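Local coordinates for protein putative O-acetylhomoserine (Thiol)-lyase (Campylobacter jejuni, PDB 4OC9) that probably makes homocysteine from O-acetylhomoserine and sulfide as a pyridoxal-phosphate-dependent enzyme of the trans-sulfuration family, at residues 228-233 / 255-260. Numbering follows the deposited sequence.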
# COMPACT_ATOMS: atom_id res chain seq x y z
N LEU D 228 -11.04 32.45 -21.30
CA LEU D 228 -10.67 31.97 -22.65
C LEU D 228 -11.61 30.93 -23.25
O LEU D 228 -11.74 30.84 -24.47
CB LEU D 228 -9.25 31.38 -22.60
CG LEU D 228 -8.65 30.79 -23.89
CD1 LEU D 228 -8.61 31.81 -25.02
CD2 LEU D 228 -7.25 30.27 -23.63
N LEU D 229 -12.24 30.12 -22.40
CA LEU D 229 -13.16 29.07 -22.88
C LEU D 229 -14.59 29.54 -23.05
O LEU D 229 -15.26 29.15 -24.01
CB LEU D 229 -13.11 27.84 -21.97
CG LEU D 229 -11.79 27.07 -21.95
CD1 LEU D 229 -11.82 25.96 -20.91
CD2 LEU D 229 -11.47 26.49 -23.33
N LYS D 230 -15.07 30.33 -22.10
CA LYS D 230 -16.43 30.83 -22.18
C LYS D 230 -16.59 31.84 -23.31
O LYS D 230 -15.74 32.69 -23.51
CB LYS D 230 -16.87 31.46 -20.84
CG LYS D 230 -17.13 30.46 -19.72
CD LYS D 230 -17.54 31.20 -18.47
CE LYS D 230 -17.90 30.25 -17.36
NZ LYS D 230 -18.20 30.91 -16.06
N ASN D 231 -17.70 31.73 -24.03
CA ASN D 231 -18.01 32.63 -25.15
C ASN D 231 -16.91 32.68 -26.19
O ASN D 231 -16.58 33.73 -26.69
CB ASN D 231 -18.30 34.04 -24.64
CG ASN D 231 -19.44 34.07 -23.65
OD1 ASN D 231 -20.37 33.26 -23.72
ND2 ASN D 231 -19.41 35.04 -22.75
N ASN D 232 -16.36 31.52 -26.51
CA ASN D 232 -15.31 31.42 -27.50
C ASN D 232 -15.81 30.39 -28.50
O ASN D 232 -15.96 29.21 -28.17
CB ASN D 232 -13.99 31.06 -26.83
CG ASN D 232 -12.84 30.90 -27.81
OD1 ASN D 232 -13.04 30.65 -28.99
ND2 ASN D 232 -11.63 30.95 -27.30
N ASP D 233 -16.09 30.86 -29.70
CA ASP D 233 -16.59 30.04 -30.81
C ASP D 233 -15.70 28.85 -31.15
O ASP D 233 -16.13 27.91 -31.81
CB ASP D 233 -16.72 30.89 -32.08
CG ASP D 233 -17.73 32.02 -31.96
OD1 ASP D 233 -18.45 32.10 -30.94
OD2 ASP D 233 -17.81 32.83 -32.93
N LEU D 255 -17.05 27.85 -11.89
CA LEU D 255 -16.08 26.83 -11.49
C LEU D 255 -15.09 26.64 -12.62
O LEU D 255 -15.39 26.99 -13.74
CB LEU D 255 -16.78 25.48 -11.32
CG LEU D 255 -17.85 25.28 -10.26
CD1 LEU D 255 -18.46 23.90 -10.44
CD2 LEU D 255 -17.26 25.46 -8.87
N PRO D 256 -13.92 26.07 -12.32
CA PRO D 256 -12.96 25.85 -13.40
C PRO D 256 -13.58 24.82 -14.31
O PRO D 256 -13.48 23.61 -14.06
CB PRO D 256 -11.72 25.32 -12.67
CG PRO D 256 -12.24 24.78 -11.38
CD PRO D 256 -13.41 25.63 -11.01
N ILE D 257 -14.22 25.29 -15.38
CA ILE D 257 -14.92 24.39 -16.30
C ILE D 257 -14.06 23.39 -17.06
O ILE D 257 -14.54 22.33 -17.43
CB ILE D 257 -15.85 25.16 -17.26
CG1 ILE D 257 -15.08 25.97 -18.29
CG2 ILE D 257 -16.81 26.04 -16.45
CD1 ILE D 257 -15.98 26.68 -19.28
N PHE D 258 -12.78 23.72 -17.27
CA PHE D 258 -11.89 22.80 -17.99
C PHE D 258 -11.72 21.54 -17.11
O PHE D 258 -11.91 20.41 -17.58
CB PHE D 258 -10.53 23.44 -18.27
CG PHE D 258 -9.54 22.51 -18.92
CD1 PHE D 258 -8.74 21.66 -18.13
CD2 PHE D 258 -9.34 22.53 -20.28
CE1 PHE D 258 -7.79 20.83 -18.71
CE2 PHE D 258 -8.40 21.69 -20.87
CZ PHE D 258 -7.62 20.84 -20.08
N SER D 259 -11.41 21.77 -15.84
CA SER D 259 -11.23 20.67 -14.88
C SER D 259 -12.55 19.93 -14.65
O SER D 259 -12.57 18.70 -14.54
CB SER D 259 -10.64 21.19 -13.57
OG SER D 259 -9.34 21.73 -13.78
N ILE D 260 -13.65 20.67 -14.58
CA ILE D 260 -14.96 20.06 -14.37
C ILE D 260 -15.26 19.09 -15.48
O ILE D 260 -15.73 17.98 -15.22
CB ILE D 260 -16.09 21.10 -14.28
CG1 ILE D 260 -15.99 21.92 -12.99
CG2 ILE D 260 -17.45 20.43 -14.31
CD1 ILE D 260 -16.04 21.13 -11.68
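Leu229 and Ile257 pack together where the end of helix 225-229 meets the first turn of helix 257-270, and the two side chains lie antiparallel, the tip of each beside the inner part of the other. Leu229 CB lies 4.1 Å from Ile257 CD1, while Leu229 CD1, at the far end of its chain, comes alongside Ile257 CG1 at 4.2 Å. The same CD1 methyl goes on to Phe258, meeting its CB at 3.9 Å and sitting at the edge of the ring, close to its plane. Ile257 holds CG1 between its own backbone N and carbonyl carbon (chi1 71°), and with the chain extended beyond it CD1 is carried out toward residues 229-230. There it also touches Lys230, whose CG comes within 4.0 Å. Only the aliphatic part of this lysine takes part; its extended chain leads NZ to a hydrogen bond with Leu253 O, shortly before helix 257-270.

The contact belongs to the large pyridoxal-phosphate-binding domain of the aminotransferase-like fold, where helix 225-229 follows sheet strand 217-221 and a long irregular connection leads to helix 257-270. Leu229 also packs on Val177 of the central sheet, and Ile257 on Phe238 of the connection. No hydrogen bond joins the two segments directly, but Asn226, one turn before Lys230, uses its amide to bond Ile257 N and Leu255 O.

The chain leaves the helix through a type II beta turn from Leu229 to Asn232. Asn232 ND2 turns back to Leu228 O at 2.8 Å, nearly in line with the carbonyl (C=O...N 170°), and also bonds Lys175 O, while OD1 accepts from Arg234 N.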